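Local coordinates for protein diaminopropionate ammonia-lyase (Escherichia coli, PDB 4D9M) that breaks down both the L and D isomers of 2,3-diaminopropionate to pyruvate and ammonia by pyridoxal-phosphate-dependent elimination, at residues L73-M78 against D120-R125; K112-T117 against H182-V187; L228-V233 against A287-G292; P332-G337 against V373-G378. All coordinates share one frame; numbering follows the deposited sequence.

Contact 1. Residues L73-M78 against D120-R125. With 0JO (2-{[(E)-{3-hydroxy-2-methyl-5-[(phosphonooxy)methyl]pyridin-4-yl}methylidene]amino}prop-2-enoic acid), chain D.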
loop_
_atom_site.group_PDB
_atom_site.type_symbol
_atom_site.label_atom_id
_atom_site.label_comp_id
_atom_site.label_asym_id
_atom_site.label_seq_id
_atom_site.Cartn_x
_atom_site.Cartn_y
_atom_site.Cartn_z
ATOM N N LEU B 73 18.531 -2.797 10.705
ATOM C CA LEU B 73 18.653 -4.115 10.072
ATOM C C LEU B 73 17.358 -4.666 9.466
ATOM O O LEU B 73 17.347 -5.779 8.921
ATOM C CB LEU B 73 19.266 -5.128 11.053
ATOM C CG LEU B 73 20.647 -4.830 11.658
ATOM C CD1 LEU B 73 21.208 -6.090 12.294
ATOM C CD2 LEU B 73 21.635 -4.285 10.634
ATOM N N ASN B 74 16.276 -3.894 9.560
ATOM C CA ASN B 74 14.995 -4.228 8.919
ATOM C C ASN B 74 14.306 -5.507 9.440
ATOM O O ASN B 74 13.378 -6.022 8.809
ATOM C CB ASN B 74 15.182 -4.289 7.396
ATOM C CG ASN B 74 13.984 -3.763 6.625
ATOM O OD1 ASN B 74 12.962 -3.372 7.203
ATOM N ND2 ASN B 74 14.109 -3.752 5.298
ATOM N N ALA B 75 14.765 -6.003 10.588
ATOM C CA ALA B 75 14.248 -7.233 11.208
ATOM C C ALA B 75 14.613 -7.296 12.694
ATOM O O ALA B 75 15.443 -6.519 13.163
ATOM C CB ALA B 75 14.770 -8.464 10.479
ATOM N N PHE B 76 14.000 -8.224 13.424
ATOM C CA PHE B 76 14.189 -8.340 14.879
ATOM C C PHE B 76 15.355 -9.251 15.273
ATOM O O PHE B 76 15.858 -9.170 16.405
ATOM C CB PHE B 76 12.918 -8.899 15.528
ATOM C CG PHE B 76 12.771 -10.388 15.381
ATOM C CD1 PHE B 76 12.204 -10.934 14.239
ATOM C CD2 PHE B 76 13.224 -11.247 16.374
ATOM C CE1 PHE B 76 12.081 -12.306 14.088
ATOM C CE2 PHE B 76 13.107 -12.625 16.228
ATOM C CZ PHE B 76 12.534 -13.153 15.080
ATOM N N LYS B 77 15.747 -10.130 14.349
ATOM C CA LYS B 77 16.596 -11.290 14.646
ATOM C C LYS B 77 17.899 -10.999 15.389
ATOM O O LYS B 77 18.397 -11.858 16.116
ATOM C CB LYS B 77 16.896 -12.090 13.362
ATOM C CG LYS B 77 15.835 -13.123 12.991
ATOM C CD LYS B 77 15.892 -14.318 13.926
ATOM C CE LYS B 77 14.982 -15.454 13.501
ATOM N NZ LYS B 77 15.102 -16.615 14.441
ATOM N N MET B 78 18.456 -9.804 15.211
ATOM C CA MET B 78 19.733 -9.475 15.853
ATOM C C MET B 78 19.629 -9.436 17.377
ATOM O O MET B 78 20.628 -9.636 18.068
ATOM C CB MET B 78 20.344 -8.175 15.305
ATOM C CG MET B 78 19.464 -6.937 15.419
ATOM S SD MET B 78 19.386 -6.244 17.078
ATOM C CE MET B 78 21.067 -5.689 17.352
ATOM N N ASP B 120 18.305 -18.123 6.432
ATOM C CA ASP B 120 17.678 -17.786 5.153
ATOM C C ASP B 120 17.475 -16.281 5.000
ATOM O O ASP B 120 16.784 -15.821 4.090
ATOM C CB ASP B 120 16.399 -18.595 4.874
ATOM C CG ASP B 120 15.481 -18.674 6.064
ATOM O OD1 ASP B 120 14.969 -19.788 6.328
ATOM O OD2 ASP B 120 15.272 -17.637 6.734
ATOM N N GLY B 121 18.113 -15.515 5.878
ATOM C CA GLY B 121 18.149 -14.075 5.709
ATOM C C GLY B 121 18.560 -13.276 6.924
ATOM O O GLY B 121 19.665 -12.730 6.983
ATOM N N ASN B 122 17.667 -13.205 7.899
ATOM C CA ASN B 122 17.804 -12.225 8.964
ATOM C C ASN B 122 18.779 -12.623 10.065
ATOM O O ASN B 122 19.581 -11.800 10.520
ATOM C CB ASN B 122 16.423 -11.855 9.518
ATOM C CG ASN B 122 15.543 -11.195 8.472
ATOM O OD1 ASN B 122 15.938 -10.215 7.837
ATOM N ND2 ASN B 122 14.338 -11.728 8.290
ATOM N N HIS B 123 18.733 -13.884 10.477
ATOM C CA HIS B 123 19.612 -14.354 11.544
ATOM C C HIS B 123 21.077 -14.143 11.233
ATOM O O HIS B 123 21.802 -13.560 12.041
ATOM C CB HIS B 123 19.334 -15.811 11.891
ATOM C CG HIS B 123 20.328 -16.395 12.860
ATOM N ND1 HIS B 123 20.611 -15.816 14.042
ATOM C CD2 HIS B 123 21.111 -17.541 12.785
ATOM C CE1 HIS B 123 21.533 -16.552 14.690
ATOM N NE2 HIS B 123 21.840 -17.606 13.918
ATOM N N GLY B 124 21.515 -14.616 10.066
ATOM C CA GLY B 124 22.886 -14.410 9.605
ATOM C C GLY B 124 23.261 -12.941 9.583
ATOM O O GLY B 124 24.313 -12.565 10.089
ATOM N N ARG B 125 22.380 -12.117 9.018
ATOM C CA ARG B 125 22.555 -10.665 8.985
ATOM C C ARG B 125 22.764 -10.089 10.383
ATOM O O ARG B 125 23.663 -9.267 10.595
ATOM C CB ARG B 125 21.354 -9.993 8.304
ATOM C CG ARG B 125 21.466 -8.487 8.169
ATOM C CD ARG B 125 20.338 -7.935 7.310
ATOM N NE ARG B 125 20.406 -6.479 7.145
ATOM C CZ ARG B 125 19.600 -5.775 6.355
ATOM N NH1 ARG B 125 18.645 -6.377 5.651
ATOM N NH2 ARG B 125 19.741 -4.463 6.273
HETATM O O 0JO D . 16.589 -15.507 9.992
HETATM C C 0JO D . 16.474 -16.723 9.714
HETATM O OXT 0JO D . 17.435 -17.397 9.256
HETATM C CA 0JO D . 15.169 -17.356 9.930
HETATM C CB 0JO D . 15.002 -18.676 9.925
HETATM N N 0JO D . 14.130 -16.525 10.118
HETATM C C4A 0JO D . 13.160 -16.719 10.914
HETATM C C4 0JO D . 12.084 -15.696 11.020
HETATM C C3 0JO D . 12.231 -14.459 10.400
HETATM O O3 0JO D . 13.351 -14.162 9.679
HETATM C C2 0JO D . 11.215 -13.517 10.515
HETATM C C2A 0JO D . 11.353 -12.182 9.852
HETATM N N1 0JO D . 10.091 -13.774 11.220
HETATM C C6 0JO D . 9.931 -14.952 11.832
HETATM C C5 0JO D . 10.914 -15.934 11.744
HETATM C C5A 0JO D . 10.662 -17.240 12.452
HETATM O OP4 0JO D . 11.384 -17.254 13.673
HETATM P P 0JO D . 11.840 -18.658 14.296
HETATM O OP3 0JO D . 10.562 -19.446 14.409
HETATM O OP1 0JO D . 12.465 -18.242 15.602
HETATM O OP2 0JO D . 12.794 -19.241 13.276
HETATM O O HOH W 1 17.662 -8.486 8.574
HETATM O O HOH W 2 16.871 -4.576 4.581
HETATM O O HOH W 3 18.967 -14.476 16.178
HETATM O O HOH W 4 20.977 -12.647 14.641
#
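Lys77 and Asn122 meet beside the aminoacrylate–pyridoxal phosphate adduct, Lys77 CG resting 3.7 Å from Asn122 CB with the side chains at about a right angle. A bend at chi2 (-73°) turns the rest of the lysine along the imine to a weak hydrogen bond from NZ to OP1; NZ is also hydrogen-bonded to Tyr206 and salt-bridged to Asp189. Asn122 holds its CG beside the backbone N, which brings OD1 within 3.4 Å of Ala75 CB and lets ND2 give a nearly straight bond (172°) to adduct O3; ND2 also bonds to Glu377. A water joins OD1 to Leu73 O, which also lies over the centre of the extended Arg125's guanidinium, 3.4 Å from CZ. Gly121 is the N-cap; His123 N reaches adduct O at 2.7 Å and Asp120 N bonds to OXT, and this helix start probably helps stabilise the intermediate's carboxylate. With the imine made by the aminoacrylate nitrogen, Lys77, which otherwise carries the cofactor, is released from C4A.

Contact 2. Residues K112-T117 against H182-V187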
loop_
_atom_site.group_PDB
_atom_site.type_symbol
_atom_site.label_atom_id
_atom_site.label_comp_id
_atom_site.label_asym_id
_atom_site.label_seq_id
_atom_site.Cartn_x
_atom_site.Cartn_y
_atom_site.Cartn_z
ATOM N N LYS B 112 41.102 -12.990 17.830
ATOM C CA LYS B 112 40.015 -12.894 16.848
ATOM C C LYS B 112 39.163 -14.166 16.747
ATOM O O LYS B 112 39.663 -15.251 16.430
ATOM C CB LYS B 112 40.558 -12.491 15.471
ATOM N N MET B 113 37.868 -14.010 17.014
ATOM C CA MET B 113 36.895 -15.097 16.921
ATOM C C MET B 113 36.140 -15.057 15.595
ATOM O O MET B 113 36.041 -14.008 14.956
ATOM C CB MET B 113 35.894 -15.012 18.073
ATOM C CG MET B 113 36.486 -15.280 19.445
ATOM S SD MET B 113 35.241 -15.162 20.745
ATOM C CE MET B 113 34.286 -16.654 20.464
ATOM N N THR B 114 35.606 -16.206 15.191
ATOM C CA THR B 114 34.802 -16.296 13.977
ATOM C C THR B 114 33.469 -16.963 14.298
ATOM O O THR B 114 33.439 -18.067 14.847
ATOM C CB THR B 114 35.558 -17.048 12.862
ATOM O OG1 THR B 114 36.821 -16.410 12.639
ATOM C CG2 THR B 114 34.769 -17.046 11.562
ATOM N N PHE B 115 32.372 -16.283 13.968
ATOM C CA PHE B 115 31.024 -16.774 14.279
ATOM C C PHE B 115 30.321 -17.312 13.043
ATOM O O PHE B 115 30.224 -16.627 12.031
ATOM C CB PHE B 115 30.183 -15.680 14.953
ATOM C CG PHE B 115 30.732 -15.220 16.276
ATOM C CD1 PHE B 115 30.586 -16.002 17.417
ATOM C CD2 PHE B 115 31.403 -14.008 16.380
ATOM C CE1 PHE B 115 31.093 -15.580 18.641
ATOM C CE2 PHE B 115 31.913 -13.579 17.598
ATOM C CZ PHE B 115 31.759 -14.365 18.729
ATOM N N ALA B 116 29.817 -18.539 13.135
ATOM C CA ALA B 116 29.256 -19.226 11.973
ATOM C C ALA B 116 27.814 -19.678 12.180
ATOM O O ALA B 116 27.474 -20.257 13.219
ATOM C CB ALA B 116 30.128 -20.414 11.593
ATOM N N THR B 117 26.979 -19.426 11.174
ATOM C CA THR B 117 25.587 -19.858 11.206
ATOM C C THR B 117 24.991 -20.058 9.816
ATOM O O THR B 117 25.432 -19.443 8.848
ATOM C CB THR B 117 24.687 -18.868 11.994
ATOM O OG1 THR B 117 23.334 -19.341 11.973
ATOM C CG2 THR B 117 24.732 -17.467 11.395
ATOM N N HIS B 182 37.378 -25.733 11.317
ATOM C CA HIS B 182 38.163 -24.499 11.333
ATOM C C HIS B 182 38.301 -23.886 12.703
ATOM O O HIS B 182 39.123 -22.994 12.905
ATOM C CB HIS B 182 37.580 -23.487 10.348
ATOM C CG HIS B 182 37.748 -23.878 8.895
ATOM N ND1 HIS B 182 36.741 -24.391 8.161
ATOM C CD2 HIS B 182 38.857 -23.814 8.050
ATOM C CE1 HIS B 182 37.180 -24.642 6.909
ATOM N NE2 HIS B 182 38.474 -24.288 6.843
ATOM N N GLY B 183 37.502 -24.360 13.656
ATOM C CA GLY B 183 37.501 -23.811 15.013
ATOM C C GLY B 183 36.593 -22.602 15.183
ATOM O O GLY B 183 36.880 -21.710 15.986
ATOM N N TRP B 184 35.498 -22.570 14.429
ATOM C CA TRP B 184 34.526 -21.484 14.531
ATOM C C TRP B 184 33.564 -21.681 15.674
ATOM O O TRP B 184 33.429 -22.781 16.215
ATOM C CB TRP B 184 33.744 -21.320 13.227
ATOM C CG TRP B 184 34.573 -21.017 11.995
ATOM C CD1 TRP B 184 35.845 -20.440 11.936
ATOM C CD2 TRP B 184 34.192 -21.233 10.592
ATOM N NE1 TRP B 184 36.265 -20.306 10.637
ATOM C CE2 TRP B 184 35.324 -20.761 9.780
ATOM C CE3 TRP B 184 33.078 -21.762 9.952
ATOM C CZ2 TRP B 184 35.310 -20.823 8.389
ATOM C CZ3 TRP B 184 33.079 -21.824 8.549
ATOM C CH2 TRP B 184 34.167 -21.361 7.788
ATOM N N GLU B 185 32.885 -20.600 16.045
ATOM C CA GLU B 185 31.845 -20.644 17.061
ATOM C C GLU B 185 30.485 -20.609 16.380
ATOM O O GLU B 185 30.097 -19.588 15.816
ATOM C CB GLU B 185 32.000 -19.459 18.014
ATOM C CG GLU B 185 31.470 -19.713 19.416
ATOM C CD GLU B 185 32.153 -20.881 20.102
ATOM O OE1 GLU B 185 33.405 -20.934 20.106
ATOM O OE2 GLU B 185 31.429 -21.749 20.639
ATOM N N VAL B 186 29.776 -21.735 16.411
ATOM C CA VAL B 186 28.442 -21.840 15.806
ATOM C C VAL B 186 27.421 -21.040 16.609
ATOM O O VAL B 186 27.280 -21.249 17.808
ATOM C CB VAL B 186 27.972 -23.307 15.687
ATOM C CG1 VAL B 186 26.502 -23.385 15.293
ATOM C CG2 VAL B 186 28.824 -24.058 14.679
ATOM N N VAL B 187 26.728 -20.121 15.937
ATOM C CA VAL B 187 25.691 -19.301 16.560
ATOM C C VAL B 187 24.361 -19.502 15.830
ATOM O O VAL B 187 23.942 -18.662 15.032
ATOM C CB VAL B 187 26.077 -17.805 16.587
ATOM C CG1 VAL B 187 25.103 -17.017 17.452
ATOM C CG2 VAL B 187 27.500 -17.625 17.104
#
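The Trp184 indole is covered by Thr114 on one face, the methyl CG2 making a CH-pi contact 3.8 Å from the centroid of the five-membered ring, while His182 CB covers the opposite face near the rim. Thr114 CG2 stands anti to the backbone N, which aims the methyl rather than the hydroxyl at the indole. At the six-membered ring, Ala116 CB approaches Trp184 CE3 obliquely at 3.6 Å, a small side chain fitting beside a large one. The Phe115 ring belongs to the other face of the sheet and is met obliquely by Val187 CG2, 3.5 Å from CD1, and by Glu185 CB, 3.8 Å from the same atom; helices 78-92 and 122-133 pack on this phenyl. Between the side chains runs parallel pairing: Glu185 N bonds to Thr114 O, Ala116 N to Glu185 O and Val187 N to Ala116 O, the last at 2.8 Å. Gly183, with positive phi (86°), carries the chain out of helix 168-182 into this edge strand of the four-stranded parallel sheet. Beta-branched and aromatic residues suit the extended backbone. The chemistry is mainly amide pairing between largely apolar side chains; past its end, the His123 side chain bonds to Val187 O beside the active site.

Contact 3. Residues L228-V233 against A287-G292. With 0JO (2-{[(E)-{3-hydroxy-2-methyl-5-[(phosphonooxy)methyl]pyridin-4-yl}methylidene]amino}prop-2-enoic acid), chain D.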
loop_
_atom_site.group_PDB
_atom_site.type_symbol
_atom_site.label_atom_id
_atom_site.label_comp_id
_atom_site.label_asym_id
_atom_site.label_seq_id
_atom_site.Cartn_x
_atom_site.Cartn_y
_atom_site.Cartn_z
ATOM N N LEU B 228 -0.607 -13.025 18.271
ATOM C CA LEU B 228 -0.348 -13.853 17.103
ATOM C C LEU B 228 1.163 -13.919 16.903
ATOM O O LEU B 228 1.828 -12.882 16.787
ATOM C CB LEU B 228 -1.019 -13.253 15.872
ATOM C CG LEU B 228 -2.547 -13.217 15.828
ATOM C CD1 LEU B 228 -3.008 -11.979 15.076
ATOM C CD2 LEU B 228 -3.087 -14.468 15.154
ATOM N N LEU B 229 1.705 -15.134 16.900
ATOM C CA LEU B 229 3.143 -15.338 16.729
ATOM C C LEU B 229 3.419 -16.226 15.538
ATOM O O LEU B 229 3.023 -17.397 15.518
ATOM C CB LEU B 229 3.771 -15.931 17.993
ATOM C CG LEU B 229 3.636 -15.073 19.259
ATOM C CD1 LEU B 229 4.100 -15.834 20.491
ATOM C CD2 LEU B 229 4.387 -13.759 19.101
ATOM N N GLN B 230 4.068 -15.654 14.527
ATOM C CA GLN B 230 4.505 -16.427 13.376
ATOM C C GLN B 230 5.635 -17.358 13.807
ATOM O O GLN B 230 6.363 -17.068 14.760
ATOM C CB GLN B 230 4.928 -15.534 12.193
ATOM C CG GLN B 230 5.937 -14.437 12.508
ATOM C CD GLN B 230 5.277 -13.165 13.009
ATOM O OE1 GLN B 230 4.915 -13.054 14.184
ATOM N NE2 GLN B 230 5.122 -12.194 12.120
ATOM N N ALA B 231 5.763 -18.481 13.111
ATOM C CA ALA B 231 6.761 -19.471 13.479
ATOM C C ALA B 231 7.466 -20.071 12.277
ATOM O O ALA B 231 6.839 -20.368 11.254
ATOM C CB ALA B 231 6.132 -20.569 14.325
ATOM N N GLY B 232 8.780 -20.212 12.417
ATOM C CA GLY B 232 9.596 -21.029 11.532
ATOM C C GLY B 232 9.908 -22.285 12.314
ATOM O O GLY B 232 9.169 -23.265 12.239
ATOM N N VAL B 233 10.990 -22.245 13.089
ATOM C CA VAL B 233 11.299 -23.329 14.032
ATOM C C VAL B 233 10.743 -23.069 15.441
ATOM O O VAL B 233 10.743 -23.962 16.292
ATOM C CB VAL B 233 12.813 -23.649 14.100
ATOM C CG1 VAL B 233 13.295 -24.229 12.777
ATOM C CG2 VAL B 233 13.624 -22.421 14.491
ATOM N N ALA B 287 9.784 -16.886 3.439
ATOM C CA ALA B 287 11.159 -17.242 3.774
ATOM C C ALA B 287 11.470 -16.707 5.166
ATOM O O ALA B 287 11.366 -15.503 5.428
ATOM C CB ALA B 287 12.133 -16.682 2.744
ATOM N N GLY B 288 11.842 -17.613 6.058
ATOM C CA GLY B 288 11.975 -17.287 7.469
ATOM C C GLY B 288 11.085 -18.208 8.273
ATOM O O GLY B 288 11.391 -18.536 9.417
ATOM N N LEU B 289 9.988 -18.641 7.658
ATOM C CA LEU B 289 9.027 -19.523 8.316
ATOM C C LEU B 289 9.096 -20.964 7.797
ATOM O O LEU B 289 8.246 -21.800 8.125
ATOM C CB LEU B 289 7.608 -18.944 8.222
ATOM C CG LEU B 289 7.427 -17.491 8.683
ATOM C CD1 LEU B 289 5.982 -17.036 8.567
ATOM C CD2 LEU B 289 7.933 -17.289 10.100
ATOM N N ALA B 290 10.116 -21.246 6.992
ATOM C CA ALA B 290 10.411 -22.609 6.556
ATOM C C ALA B 290 10.867 -23.440 7.752
ATOM O O ALA B 290 11.529 -22.930 8.658
ATOM C CB ALA B 290 11.476 -22.609 5.466
ATOM N N CYS B 291 10.502 -24.716 7.754
ATOM C CA CYS B 291 10.817 -25.591 8.871
ATOM C C CYS B 291 10.927 -27.031 8.406
ATOM O O CYS B 291 10.022 -27.554 7.752
ATOM C CB CYS B 291 9.747 -25.473 9.961
ATOM S SG CYS B 291 10.116 -26.383 11.481
ATOM N N GLY B 292 12.050 -27.656 8.733
ATOM C CA GLY B 292 12.223 -29.082 8.513
ATOM C C GLY B 292 12.023 -29.764 9.849
ATOM O O GLY B 292 11.090 -30.550 10.025
HETATM O O 0JO D . 16.589 -15.507 9.992
HETATM C C 0JO D . 16.474 -16.723 9.714
HETATM O OXT 0JO D . 17.435 -17.397 9.256
HETATM C CA 0JO D . 15.169 -17.356 9.930
HETATM C CB 0JO D . 15.002 -18.676 9.925
HETATM N N 0JO D . 14.130 -16.525 10.118
HETATM C C4A 0JO D . 13.160 -16.719 10.914
HETATM C C4 0JO D . 12.084 -15.696 11.020
HETATM C C3 0JO D . 12.231 -14.459 10.400
HETATM O O3 0JO D . 13.351 -14.162 9.679
HETATM C C2 0JO D . 11.215 -13.517 10.515
HETATM C C2A 0JO D . 11.353 -12.182 9.852
HETATM N N1 0JO D . 10.091 -13.774 11.220
HETATM C C6 0JO D . 9.931 -14.952 11.832
HETATM C C5 0JO D . 10.914 -15.934 11.744
HETATM C C5A 0JO D . 10.662 -17.240 12.452
HETATM O OP4 0JO D . 11.384 -17.254 13.673
HETATM P P 0JO D . 11.840 -18.658 14.296
HETATM O OP3 0JO D . 10.562 -19.446 14.409
HETATM O OP1 0JO D . 12.465 -18.242 15.602
HETATM O OP2 0JO D . 12.794 -19.241 13.276
HETATM O O HOH W 5 7.272 -23.094 10.309
#
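Gly232 and Leu289 come so close that their CA atoms are 3.6 Å apart; a side chain on Gly232 would run into Gly288 O. Gly288 has backbone angles that call for glycine and packs against the adduct. Gly232 O presses against Cys291 CB at 3.2 Å, and Leu289 CB sits 3.4 Å from Ala231 O. With its CG beside the backbone N (chi1 -52°), Leu289 sends CD2 to within 3.5 Å of C6 on the cofactor pyridine, an apolar branch against an aromatic ring. Gly232 N meanwhile donates to phosphate OP3 at 2.8 Å, and the amides of Gly234 and Met236 bind the adduct as well. The packing is looser where Val233 CG1 only brushes Cys291 SG at 4.1 Å, and where a water lies 2.7 Å from both Gly232 O and Leu289 O. The disulfide with Cys265 ties Cys291 to helix 265-272. In the central sheet, strand 226-230 runs between strands 254-260 and 370-375, with helix 235-248 following the phosphate-binding turn, while Leu289 packs on helix 338-351.

Contact 4. Residues P332-G337 against V373-G378. With 0JO (2-{[(E)-{3-hydroxy-2-methyl-5-[(phosphonooxy)methyl]pyridin-4-yl}methylidene]amino}prop-2-enoic acid), chain D.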
loop_
_atom_site.group_PDB
_atom_site.type_symbol
_atom_site.label_atom_id
_atom_site.label_comp_id
_atom_site.label_asym_id
_atom_site.label_seq_id
_atom_site.Cartn_x
_atom_site.Cartn_y
_atom_site.Cartn_z
ATOM N N PRO B 332 -1.416 4.207 10.907
ATOM C CA PRO B 332 -0.020 4.318 10.460
ATOM C C PRO B 332 0.373 3.232 9.464
ATOM O O PRO B 332 -0.060 2.085 9.572
ATOM C CB PRO B 332 0.781 4.148 11.754
ATOM C CG PRO B 332 -0.134 3.405 12.670
ATOM C CD PRO B 332 -1.498 3.953 12.358
ATOM N N ARG B 333 1.190 3.616 8.494
ATOM C CA ARG B 333 1.710 2.694 7.487
ATOM C C ARG B 333 2.864 1.876 8.064
ATOM O O ARG B 333 3.714 2.407 8.779
ATOM C CB ARG B 333 2.162 3.492 6.266
ATOM C CG ARG B 333 2.640 2.670 5.088
ATOM C CD ARG B 333 2.703 3.545 3.850
ATOM N NE ARG B 333 3.506 2.928 2.808
ATOM C CZ ARG B 333 4.769 3.258 2.542
ATOM N NH1 ARG B 333 5.381 4.218 3.234
ATOM N NH2 ARG B 333 5.421 2.632 1.572
ATOM N N ILE B 334 2.863 0.577 7.767
ATOM C CA ILE B 334 3.936 -0.323 8.180
ATOM C C ILE B 334 4.484 -1.119 6.982
ATOM O O ILE B 334 3.727 -1.774 6.250
ATOM C CB ILE B 334 3.467 -1.307 9.274
ATOM C CG1 ILE B 334 3.099 -0.559 10.560
ATOM C CG2 ILE B 334 4.527 -2.369 9.546
ATOM C CD1 ILE B 334 2.223 -1.355 11.509
ATOM N N ILE B 335 5.801 -1.061 6.795
ATOM C CA ILE B 335 6.472 -1.911 5.810
ATOM C C ILE B 335 6.676 -3.278 6.460
ATOM O O ILE B 335 7.411 -3.399 7.445
ATOM C CB ILE B 335 7.833 -1.321 5.342
ATOM C CG1 ILE B 335 7.718 0.161 4.945
ATOM C CG2 ILE B 335 8.403 -2.132 4.192
ATOM C CD1 ILE B 335 6.632 0.479 3.934
ATOM N N SER B 336 6.006 -4.297 5.929
ATOM C CA SER B 336 6.096 -5.639 6.498
ATOM C C SER B 336 6.375 -6.688 5.431
ATOM O O SER B 336 5.670 -6.746 4.424
ATOM C CB SER B 336 4.808 -5.995 7.242
ATOM O OG SER B 336 4.986 -7.162 8.040
ATOM N N GLY B 337 7.389 -7.522 5.671
ATOM C CA GLY B 337 7.794 -8.577 4.730
ATOM C C GLY B 337 6.932 -9.820 4.822
ATOM O O GLY B 337 6.044 -9.910 5.683
ATOM N N VAL B 373 0.243 -8.058 17.566
ATOM C CA VAL B 373 0.813 -8.658 16.367
ATOM C C VAL B 373 2.285 -8.236 16.277
ATOM O O VAL B 373 2.629 -7.081 16.564
ATOM C CB VAL B 373 0.080 -8.154 15.099
ATOM C CG1 VAL B 373 0.656 -8.795 13.843
ATOM C CG2 VAL B 373 -1.421 -8.408 15.190
ATOM N N ILE B 374 3.146 -9.170 15.874
ATOM C CA ILE B 374 4.570 -8.875 15.699
ATOM C C ILE B 374 4.923 -8.810 14.218
ATOM O O ILE B 374 4.903 -9.832 13.519
ATOM C CB ILE B 374 5.481 -9.920 16.403
ATOM C CG1 ILE B 374 4.961 -10.267 17.809
ATOM C CG2 ILE B 374 6.934 -9.444 16.430
ATOM C CD1 ILE B 374 4.899 -9.097 18.770
ATOM N N SER B 375 5.218 -7.604 13.738
ATOM C CA SER B 375 5.767 -7.442 12.392
ATOM C C SER B 375 7.267 -7.675 12.477
ATOM O O SER B 375 8.037 -6.768 12.813
ATOM C CB SER B 375 5.470 -6.061 11.819
ATOM O OG SER B 375 5.668 -6.060 10.419
ATOM N N THR B 376 7.663 -8.906 12.180
ATOM C CA THR B 376 9.006 -9.383 12.472
ATOM C C THR B 376 10.087 -8.827 11.531
ATOM O O THR B 376 11.259 -8.782 11.901
ATOM C CB THR B 376 9.053 -10.929 12.518
ATOM O OG1 THR B 376 8.437 -11.475 11.345
ATOM C CG2 THR B 376 8.325 -11.457 13.743
ATOM N N GLU B 377 9.691 -8.401 10.332
ATOM C CA GLU B 377 10.616 -7.795 9.368
ATOM C C GLU B 377 9.921 -6.831 8.395
ATOM O O GLU B 377 8.739 -6.977 8.098
ATOM C CB GLU B 377 11.341 -8.876 8.562
ATOM C CG GLU B 377 10.395 -9.784 7.791
ATOM C CD GLU B 377 11.054 -10.537 6.656
ATOM O OE1 GLU B 377 12.305 -10.673 6.635
ATOM O OE2 GLU B 377 10.301 -11.004 5.777
ATOM N N GLY B 378 10.680 -5.864 7.889
ATOM C CA GLY B 378 10.217 -5.008 6.809
ATOM C C GLY B 378 10.459 -5.623 5.442
ATOM O O GLY B 378 10.443 -6.846 5.290
HETATM O O 0JO D . 16.589 -15.507 9.992
HETATM C C 0JO D . 16.474 -16.723 9.714
HETATM O OXT 0JO D . 17.435 -17.397 9.256
HETATM C CA 0JO D . 15.169 -17.356 9.930
HETATM C CB 0JO D . 15.002 -18.676 9.925
HETATM N N 0JO D . 14.130 -16.525 10.118
HETATM C C4A 0JO D . 13.160 -16.719 10.914
HETATM C C4 0JO D . 12.084 -15.696 11.020
HETATM C C3 0JO D . 12.231 -14.459 10.400
HETATM O O3 0JO D . 13.351 -14.162 9.679
HETATM C C2 0JO D . 11.215 -13.517 10.515
HETATM C C2A 0JO D . 11.353 -12.182 9.852
HETATM N N1 0JO D . 10.091 -13.774 11.220
HETATM C C6 0JO D . 9.931 -14.952 11.832
HETATM C C5 0JO D . 10.914 -15.934 11.744
HETATM C C5A 0JO D . 10.662 -17.240 12.452
HETATM O OP4 0JO D . 11.384 -17.254 13.673
HETATM P P 0JO D . 11.840 -18.658 14.296
HETATM O OP3 0JO D . 10.562 -19.446 14.409
HETATM O OP1 0JO D . 12.465 -18.242 15.602
HETATM O OP2 0JO D . 12.794 -19.241 13.276
HETATM O O HOH W 6 7.853 -4.388 9.926
#
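Gly337 N donates to Glu377 O at 2.8 Å, nearly straight (171°), and this carbonyl also takes a CA-H...O contact from Ser336. The bond joins the loop before helix 338-351 to the C-terminal end of 370-375, an inner strand of the central sheet of this fold type II pyridoxal phosphate enzyme, beside the cofactor. Ser336 and Ser375 both turn their hydroxyls anti to the backbone N (chi1 -167° and -163°), bringing the two OG atoms to 2.7 Å in a hydrogen bond; small polar residues fit this buried spot, where a water links Ser375 OG to Ile335 O. The extended Glu377 chain carries OE2 to 3.6 Å from Gly337 CA, where a side chain on Gly337 would clash with it, while OE1 bonds to Thr380. Nearer the start of 332-337, Arg333 bonds to Asn326 of the second subunit. Thr376 faces the cofactor, and its donation to the pyridine nitrogen suggests that the ring is unprotonated there, as in tryptophan synthase beta: OG1 lies 2.8 Å from N1.

The segments of contacts 1 and 2 alternate along the chain; contact 3 and then contact 4 follow in series. Contacts 1, 3 and 4 surround one bound adduct, with centres 14 to 16 Å apart, whereas contact 2 lies farther out, its centre about 18 Å from that of contact 1 and 31 Å from that of contact 4. Contacts 3 and 4 share the large mixed sheet through the neighbouring strands 226-230 and 370-375, linked by Gln230 NE2 to Ile374 O. Contact 2 belongs to the smaller parallel sheet, whose strand 114-118 leads directly into helix 122-133 of contact 1. Contact 1 thus joins the two sheets at the active-site cleft, also pairing Asn74 O with Gly378 N of contact 4.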